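Local atomic coordinates of neurotoxin (Clostridium botulinum, PDB entry 2QN0), a protein that cleaves SNARE proteins as the zinc-dependent light-chain protease of botulinum neurotoxin type C1, with a dual substrate specificity. Residues I3-F8 with E89-F94; R197-Y202 with T381-N386. All coordinates share one frame; numbering follows the deposited sequence.

Contact 1: residues I3-F8 with E89-F94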
ATOM      1  N   ILE A   3       7.727  16.268   6.263  1.00 42.13           N
ATOM      2  CA  ILE A   3       6.358  15.831   6.492  1.00 38.96           C
ATOM      3  C   ILE A   3       6.110  15.456   7.949  1.00 35.27           C
ATOM      4  O   ILE A   3       6.992  14.943   8.639  1.00 32.70           O
ATOM      5  CB  ILE A   3       5.995  14.622   5.596  1.00 41.37           C
ATOM      6  CG1 ILE A   3       7.086  13.557   5.695  1.00 42.40           C
ATOM      7  CG2 ILE A   3       5.802  15.077   4.152  1.00 41.53           C
ATOM      8  CD1 ILE A   3       6.866  12.366   4.787  1.00 43.46           C
ATOM      9  N   THR A   4       4.900  15.736   8.411  1.00 32.08           N
ATOM     10  CA  THR A   4       4.506  15.417   9.773  1.00 29.97           C
ATOM     11  C   THR A   4       3.289  14.507   9.704  1.00 27.14           C
ATOM     12  O   THR A   4       2.422  14.677   8.844  1.00 26.24           O
ATOM     13  CB  THR A   4       4.144  16.688  10.562  1.00 32.14           C
ATOM     14  OG1 THR A   4       3.136  17.419   9.855  1.00 36.88           O
ATOM     15  CG2 THR A   4       5.370  17.567  10.743  1.00 33.32           C
ATOM     16  N   ILE A   5       3.236  13.531  10.602  1.00 22.84           N
ATOM     17  CA  ILE A   5       2.124  12.593  10.641  1.00 20.74           C
ATOM     18  C   ILE A   5       1.119  13.076  11.684  1.00 21.53           C
ATOM     19  O   ILE A   5       1.501  13.424  12.801  1.00 20.92           O
ATOM     20  CB  ILE A   5       2.616  11.175  11.025  1.00 19.65           C
ATOM     21  CG1 ILE A   5       3.732  10.730  10.070  1.00 20.27           C
ATOM     22  CG2 ILE A   5       1.460  10.194  10.990  1.00 19.07           C
ATOM     23  CD1 ILE A   5       3.322  10.689   8.605  1.00 21.40           C
ATOM     24  N   ASN A   6      -0.158  13.111  11.312  1.00 19.66           N
ATOM     25  CA  ASN A   6      -1.210  13.548  12.228  1.00 20.18           C
ATOM     26  C   ASN A   6      -1.530  12.484  13.276  1.00 21.23           C
ATOM     27  O   ASN A   6      -1.435  11.288  13.009  1.00 19.24           O
ATOM     28  CB  ASN A   6      -2.494  13.884  11.458  1.00 20.06           C
ATOM     29  CG  ASN A   6      -2.340  15.092  10.556  1.00 22.53           C
ATOM     30  OD1 ASN A   6      -1.655  16.054  10.902  1.00 22.58           O
ATOM     31  ND2 ASN A   6      -2.993  15.056   9.401  1.00 19.58           N
ATOM     32  N   ASN A   7      -1.912  12.932  14.471  1.00 19.75           N
ATOM     33  CA  ASN A   7      -2.269  12.027  15.561  1.00 21.26           C
ATOM     34  C   ASN A   7      -3.776  12.087  15.780  1.00 22.40           C
ATOM     35  O   ASN A   7      -4.375  13.161  15.714  1.00 22.63           O
ATOM     36  CB  ASN A   7      -1.547  12.430  16.848  1.00 23.95           C
ATOM     37  CG  ASN A   7      -0.061  12.173  16.782  1.00 24.41           C
ATOM     38  OD1 ASN A   7       0.381  11.023  16.753  1.00 26.16           O
ATOM     39  ND2 ASN A   7       0.724  13.243  16.748  1.00 26.37           N
ATOM     40  N   PHE A   8      -4.382  10.937  16.054  1.00 21.73           N
ATOM     41  CA  PHE A   8      -5.825  10.875  16.253  1.00 22.63           C
ATOM     42  C   PHE A   8      -6.260   9.852  17.286  1.00 22.45           C
ATOM     43  O   PHE A   8      -5.528   8.921  17.615  1.00 23.41           O
ATOM     44  CB  PHE A   8      -6.531  10.467  14.955  1.00 22.42           C
ATOM     45  CG  PHE A   8      -6.284  11.379  13.795  1.00 23.86           C
ATOM     46  CD1 PHE A   8      -6.898  12.623  13.725  1.00 22.89           C
ATOM     47  CD2 PHE A   8      -5.472  10.968  12.743  1.00 23.28           C
ATOM     48  CE1 PHE A   8      -6.711  13.447  12.619  1.00 23.47           C
ATOM     49  CE2 PHE A   8      -5.279  11.783  11.633  1.00 22.30           C
ATOM     50  CZ  PHE A   8      -5.899  13.023  11.568  1.00 23.32           C
ATOM     51  N   GLU A  89      -2.025   2.336  15.598  1.00 17.74           N
ATOM     52  CA  GLU A  89      -0.942   1.475  15.130  1.00 16.78           C
ATOM     53  C   GLU A  89      -0.461   1.976  13.767  1.00 16.54           C
ATOM     54  O   GLU A  89       0.739   2.090  13.525  1.00 17.77           O
ATOM     55  CB  GLU A  89      -1.418   0.020  15.019  1.00 17.36           C
ATOM     56  CG  GLU A  89      -1.743  -0.626  16.371  1.00 17.69           C
ATOM     57  CD  GLU A  89      -2.356  -2.011  16.243  1.00 20.62           C
ATOM     58  OE1 GLU A  89      -3.020  -2.279  15.220  1.00 21.14           O
ATOM     59  OE2 GLU A  89      -2.194  -2.827  17.179  1.00 19.90           O
ATOM     60  N   ILE A  90      -1.402   2.278  12.880  1.00 16.10           N
ATOM     61  CA  ILE A  90      -1.051   2.768  11.552  1.00 15.83           C
ATOM     62  C   ILE A  90      -0.272   4.078  11.665  1.00 16.73           C
ATOM     63  O   ILE A  90       0.743   4.271  10.996  1.00 14.13           O
ATOM     64  CB  ILE A  90      -2.315   2.997  10.688  1.00 15.95           C
ATOM     65  CG1 ILE A  90      -3.021   1.662  10.428  1.00 16.30           C
ATOM     66  CG2 ILE A  90      -1.932   3.658   9.357  1.00 16.97           C
ATOM     67  CD1 ILE A  90      -2.170   0.640   9.670  1.00 18.89           C
ATOM     68  N   ILE A  91      -0.746   4.980  12.518  1.00 15.49           N
ATOM     69  CA  ILE A  91      -0.075   6.261  12.710  1.00 16.50           C
ATOM     70  C   ILE A  91       1.355   6.059  13.204  1.00 15.48           C
ATOM     71  O   ILE A  91       2.296   6.668  12.688  1.00 16.02           O
ATOM     72  CB  ILE A  91      -0.846   7.154  13.728  1.00 17.17           C
ATOM     73  CG1 ILE A  91      -2.177   7.595  13.122  1.00 19.74           C
ATOM     74  CG2 ILE A  91       0.003   8.360  14.125  1.00 17.86           C
ATOM     75  CD1 ILE A  91      -2.046   8.296  11.783  1.00 24.35           C
ATOM     76  N   LYS A  92       1.524   5.196  14.201  1.00 15.06           N
ATOM     77  CA  LYS A  92       2.853   4.953  14.745  1.00 16.28           C
ATOM     78  C   LYS A  92       3.780   4.385  13.674  1.00 15.61           C
ATOM     79  O   LYS A  92       4.951   4.759  13.593  1.00 17.32           O
ATOM     80  CB  LYS A  92       2.782   3.992  15.936  1.00 16.20           C
ATOM     81  CG  LYS A  92       4.116   3.807  16.650  1.00 19.16           C
ATOM     82  CD  LYS A  92       3.945   3.015  17.940  1.00 19.22           C
ATOM     83  CE  LYS A  92       5.249   2.946  18.721  1.00 21.01           C
ATOM     84  NZ  LYS A  92       5.054   2.252  20.026  1.00 19.90           N
ATOM     85  N   LEU A  93       3.256   3.489  12.845  1.00 15.16           N
ATOM     86  CA  LEU A  93       4.075   2.898  11.794  1.00 15.40           C
ATOM     87  C   LEU A  93       4.507   3.954  10.777  1.00 14.76           C
ATOM     88  O   LEU A  93       5.642   3.931  10.304  1.00 16.99           O
ATOM     89  CB  LEU A  93       3.315   1.756  11.111  1.00 14.60           C
ATOM     90  CG  LEU A  93       3.053   0.579  12.058  1.00 15.68           C
ATOM     91  CD1 LEU A  93       2.204  -0.467  11.358  1.00 18.86           C
ATOM     92  CD2 LEU A  93       4.383  -0.025  12.513  1.00 17.64           C
ATOM     93  N   PHE A  94       3.618   4.886  10.441  1.00 14.99           N
ATOM     94  CA  PHE A  94       3.999   5.928   9.495  1.00 15.75           C
ATOM     95  C   PHE A  94       5.104   6.793  10.087  1.00 16.87           C
ATOM     96  O   PHE A  94       5.998   7.236   9.374  1.00 16.73           O
ATOM     97  CB  PHE A  94       2.800   6.793   9.099  1.00 15.97           C
ATOM     98  CG  PHE A  94       2.118   6.331   7.837  1.00 16.58           C
ATOM     99  CD1 PHE A  94       1.220   5.271   7.860  1.00 15.98           C
ATOM    100  CD2 PHE A  94       2.411   6.934   6.616  1.00 18.56           C
ATOM    101  CE1 PHE A  94       0.623   4.812   6.688  1.00 19.01           C
ATOM    102  CE2 PHE A  94       1.822   6.483   5.436  1.00 18.34           C
ATOM    103  CZ  PHE A  94       0.924   5.418   5.472  1.00 18.36           C
TER
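I5 to F8, in the irregular N-terminal segment 3-8, run past one side of helical segment 89-94, closest where the CA atoms of N7 and I91 are 6.8 Å apart. I91 provides most of the helix side of the contact. Its CG2 and CD1 straddle the backbone carbonyl oxygen of N6, with CD1 3.3 Å and CG2 3.4 Å from N6 O, while CG1 lies a little farther back. With CG1 anti to the carbonyl carbon (chi1 -68°) and CG2 anti to the backbone N, I91 spreads both branches toward the loop. I5 slides past it in the opposite direction, its CG2 3.9 Å from I91 CG2. The other branch of I5 reaches one helical turn on, where CD1 rests 4.0 Å from F94 CB. The F94 ring itself turns away from the loop, toward L227 and I107. At the other end of the contact, F8 presents a ring edge, CD2, to I91 CD1 at 4.4 Å. N7 lies at the exposed edge of the contact: its OD1 is 3.8 Å from I91 CG2 and accepts a hydrogen bond from K95 NZ on the next turn of helix 80-97. The N6 side chain heads the other way and bonds through ND2 to R38 O. The loop is therefore laid on the helix by apolar packing, with N6 ND2 and N7 OD1 bonded to R38 and K95. The price is N6 O, buried against the I91 methyl groups without a hydrogen-bond partner; these close carbon contacts mark tight packing.

Contact 2: residues R197-Y202 with T381-N386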
ATOM      1  N   ARG A 197       0.170  -5.490  12.481  1.00 19.98           N
ATOM      2  CA  ARG A 197       0.548  -6.182  13.715  1.00 21.31           C
ATOM      3  C   ARG A 197       0.482  -7.700  13.595  1.00 20.99           C
ATOM      4  O   ARG A 197       0.971  -8.414  14.466  1.00 22.16           O
ATOM      5  CB  ARG A 197      -0.282  -5.703  14.919  1.00 20.62           C
ATOM      6  CG  ARG A 197      -1.656  -6.309  15.095  1.00 23.22           C
ATOM      7  CD  ARG A 197      -2.194  -5.920  16.480  1.00 24.66           C
ATOM      8  NE  ARG A 197      -3.583  -6.322  16.697  1.00 27.63           N
ATOM      9  CZ  ARG A 197      -3.975  -7.560  16.984  1.00 28.71           C
ATOM     10  NH1 ARG A 197      -3.085  -8.534  17.094  1.00 26.60           N
ATOM     11  NH2 ARG A 197      -5.263  -7.824  17.158  1.00 29.45           N
ATOM     12  N   PHE A 198      -0.133  -8.197  12.526  1.00 19.35           N
ATOM     13  CA  PHE A 198      -0.188  -9.641  12.293  1.00 19.41           C
ATOM     14  C   PHE A 198       1.031  -9.898  11.416  1.00 19.61           C
ATOM     15  O   PHE A 198       0.996  -9.680  10.204  1.00 19.10           O
ATOM     16  CB  PHE A 198      -1.483 -10.020  11.575  1.00 19.92           C
ATOM     17  CG  PHE A 198      -2.685 -10.033  12.477  1.00 22.06           C
ATOM     18  CD1 PHE A 198      -3.076 -11.204  13.119  1.00 24.11           C
ATOM     19  CD2 PHE A 198      -3.406  -8.867  12.715  1.00 22.53           C
ATOM     20  CE1 PHE A 198      -4.167 -11.213  13.990  1.00 24.20           C
ATOM     21  CE2 PHE A 198      -4.499  -8.866  13.585  1.00 22.44           C
ATOM     22  CZ  PHE A 198      -4.877 -10.042  14.221  1.00 23.18           C
ATOM     23  N   MET A 199       2.110 -10.356  12.045  1.00 17.07           N
ATOM     24  CA  MET A 199       3.375 -10.568  11.353  1.00 17.50           C
ATOM     25  C   MET A 199       3.708 -11.961  10.842  1.00 18.25           C
ATOM     26  O   MET A 199       3.569 -12.958  11.547  1.00 16.91           O
ATOM     27  CB  MET A 199       4.519 -10.101  12.254  1.00 17.78           C
ATOM     28  CG  MET A 199       4.390  -8.664  12.721  1.00 18.92           C
ATOM     29  SD  MET A 199       5.503  -8.319  14.092  1.00 20.83           S
ATOM     30  CE  MET A 199       4.439  -8.741  15.492  1.00 19.07           C
ATOM     31  N   LEU A 200       4.182 -11.998   9.603  1.00 17.61           N
ATOM     32  CA  LEU A 200       4.596 -13.228   8.950  1.00 18.72           C
ATOM     33  C   LEU A 200       5.928 -13.639   9.582  1.00 18.19           C
ATOM     34  O   LEU A 200       6.737 -12.780   9.942  1.00 17.33           O
ATOM     35  CB  LEU A 200       4.753 -12.945   7.448  1.00 21.51           C
ATOM     36  CG  LEU A 200       5.367 -13.931   6.452  1.00 23.93           C
ATOM     37  CD1 LEU A 200       4.871 -13.583   5.045  1.00 21.81           C
ATOM     38  CD2 LEU A 200       6.886 -13.865   6.517  1.00 22.89           C
ATOM     39  N   THR A 201       6.145 -14.944   9.743  1.00 16.00           N
ATOM     40  CA  THR A 201       7.389 -15.442  10.329  1.00 15.63           C
ATOM     41  C   THR A 201       8.164 -16.278   9.313  1.00 16.24           C
ATOM     42  O   THR A 201       7.569 -16.915   8.442  1.00 15.28           O
ATOM     43  CB  THR A 201       7.119 -16.282  11.594  1.00 16.51           C
ATOM     44  OG1 THR A 201       6.201 -17.337  11.285  1.00 17.31           O
ATOM     45  CG2 THR A 201       6.522 -15.402  12.695  1.00 16.85           C
ATOM     46  N   TYR A 202       9.486 -16.286   9.442  1.00 16.22           N
ATOM     47  CA  TYR A 202      10.354 -16.995   8.501  1.00 17.03           C
ATOM     48  C   TYR A 202      11.700 -17.336   9.135  1.00 18.22           C
ATOM     49  O   TYR A 202      12.031 -16.835  10.212  1.00 18.03           O
ATOM     50  CB  TYR A 202      10.598 -16.083   7.297  1.00 16.53           C
ATOM     51  CG  TYR A 202      11.125 -14.732   7.740  1.00 15.05           C
ATOM     52  CD1 TYR A 202      12.492 -14.528   7.950  1.00 15.21           C
ATOM     53  CD2 TYR A 202      10.247 -13.706   8.091  1.00 15.55           C
ATOM     54  CE1 TYR A 202      12.968 -13.346   8.511  1.00 14.16           C
ATOM     55  CE2 TYR A 202      10.715 -12.517   8.655  1.00 15.89           C
ATOM     56  CZ  TYR A 202      12.073 -12.349   8.867  1.00 16.25           C
ATOM     57  OH  TYR A 202      12.537 -11.204   9.479  1.00 18.41           O
ATOM     58  N   THR A 381       4.078 -20.085  11.859  1.00 18.88           N
ATOM     59  CA  THR A 381       2.901 -19.513  12.496  1.00 17.79           C
ATOM     60  C   THR A 381       3.096 -18.015  12.692  1.00 16.60           C
ATOM     61  O   THR A 381       4.125 -17.579  13.200  1.00 18.75           O
ATOM     62  CB  THR A 381       2.623 -20.162  13.868  1.00 19.28           C
ATOM     63  OG1 THR A 381       2.538 -21.583  13.714  1.00 20.20           O
ATOM     64  CG2 THR A 381       1.304 -19.652  14.435  1.00 19.62           C
ATOM     65  N   PRO A 382       2.112 -17.208  12.272  1.00 17.56           N
ATOM     66  CA  PRO A 382       2.194 -15.752  12.413  1.00 18.17           C
ATOM     67  C   PRO A 382       2.212 -15.350  13.884  1.00 19.49           C
ATOM     68  O   PRO A 382       1.676 -16.064  14.735  1.00 20.27           O
ATOM     69  CB  PRO A 382       0.923 -15.262  11.715  1.00 18.16           C
ATOM     70  CG  PRO A 382       0.610 -16.354  10.741  1.00 18.71           C
ATOM     71  CD  PRO A 382       0.892 -17.592  11.544  1.00 16.61           C
ATOM     72  N   VAL A 383       2.832 -14.215  14.178  1.00 18.72           N
ATOM     73  CA  VAL A 383       2.891 -13.716  15.546  1.00 19.12           C
ATOM     74  C   VAL A 383       2.382 -12.284  15.583  1.00 19.99           C
ATOM     75  O   VAL A 383       2.223 -11.642  14.545  1.00 19.68           O
ATOM     76  CB  VAL A 383       4.338 -13.737  16.112  1.00 19.01           C
ATOM     77  CG1 VAL A 383       4.841 -15.172  16.212  1.00 19.18           C
ATOM     78  CG2 VAL A 383       5.266 -12.907  15.233  1.00 17.41           C
ATOM     79  N   THR A 384       2.095 -11.795  16.782  1.00 19.66           N
ATOM     80  CA  THR A 384       1.644 -10.424  16.934  1.00 20.12           C
ATOM     81  C   THR A 384       2.264  -9.874  18.210  1.00 21.48           C
ATOM     82  O   THR A 384       2.961 -10.593  18.930  1.00 20.40           O
ATOM     83  CB  THR A 384       0.102 -10.323  16.991  1.00 21.54           C
ATOM     84  OG1 THR A 384      -0.283  -8.944  16.921  1.00 23.14           O
ATOM     85  CG2 THR A 384      -0.442 -10.934  18.279  1.00 21.35           C
ATOM     86  N   ALA A 385       2.033  -8.597  18.476  1.00 20.39           N
ATOM     87  CA  ALA A 385       2.591  -7.961  19.658  1.00 19.25           C
ATOM     88  C   ALA A 385       1.877  -6.642  19.897  1.00 20.68           C
ATOM     89  O   ALA A 385       1.151  -6.158  19.029  1.00 20.08           O
ATOM     90  CB  ALA A 385       4.087  -7.716  19.461  1.00 17.76           C
ATOM     91  N   ASN A 386       2.078  -6.070  21.079  1.00 21.62           N
ATOM     92  CA  ASN A 386       1.463  -4.791  21.415  1.00 22.22           C
ATOM     93  C   ASN A 386       2.444  -3.724  20.961  1.00 22.71           C
ATOM     94  O   ASN A 386       3.213  -3.184  21.759  1.00 21.95           O
ATOM     95  CB  ASN A 386       1.233  -4.701  22.925  1.00 26.38           C
ATOM     96  CG  ASN A 386       0.491  -5.905  23.465  1.00 28.09           C
ATOM     97  OD1 ASN A 386      -0.517  -6.333  22.900  1.00 31.03           O
ATOM     98  ND2 ASN A 386       0.982  -6.457  24.570  1.00 33.32           N
TER
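The R197 side chain runs alongside that of T384, in the same direction, at one end of an antiparallel strand-like pairing. From CB, the arginine chain leaves with CG between its backbone N and carbonyl carbon (chi1 82°) and follows the threonine hydroxyl: CB passes near it, CG comes to 3.5 Å from T384 OG1, and CD stays alongside. Extended from CG to NE, the chain turns about the CD-NE bond, which brings NH1 back to T384 OG1 at 2.8 Å, with the oxygen in the guanidinium plane and an N-H...O angle of 150°. F198 CE2 sits 3.6 Å above the centre of one guanidinium face. The hydroxyl also donates to R197 O at 2.8 Å, approaching 55° out of the carbonyl plane, so OG1 is gripped by both ends of one residue. Next comes the hydrogen-bonded pair M199-V383: M199 N meets V383 O at 2.8 Å, and V383 N meets M199 O at 3.0 Å. M199 bends its thioether back so that CE is 3.6 Å from T384 CA and close to the buried, partnerless A385 N. At the far end T201 OG1 donates to T381 O at 2.8 Å. The single M199-V383 bridge brings together the neighbourhoods of two two-stranded antiparallel sheets, 201-202 with 219-220 and 383-384 with 422-423, and M199 and V383 both touch C220.

Both segments of contact 1 precede those of contact 2 in the chain, and the two centres are 21 Å apart, yet helix 80-97 links them. I91 and F94 of that helix meet the N-terminal segment in contact 1, while E89, in the same segment, faces R197 of contact 2: E89 OE2 packs 3.2 Å from R197 CD, and its 3.8 Å approach to R197 NE is no more than a long, weak ion pair. L93 touches P196, the residue just before segment 197-202. L93 and F94 also pack on L227 of helix 223-238, which supplies zinc ligands H229 and H233; E269 is the third protein ligand. Contact 1 thus packs directly against the zinc-binding helix through F94, whose CB meets I5, and contact 2 contributes no zinc ligand.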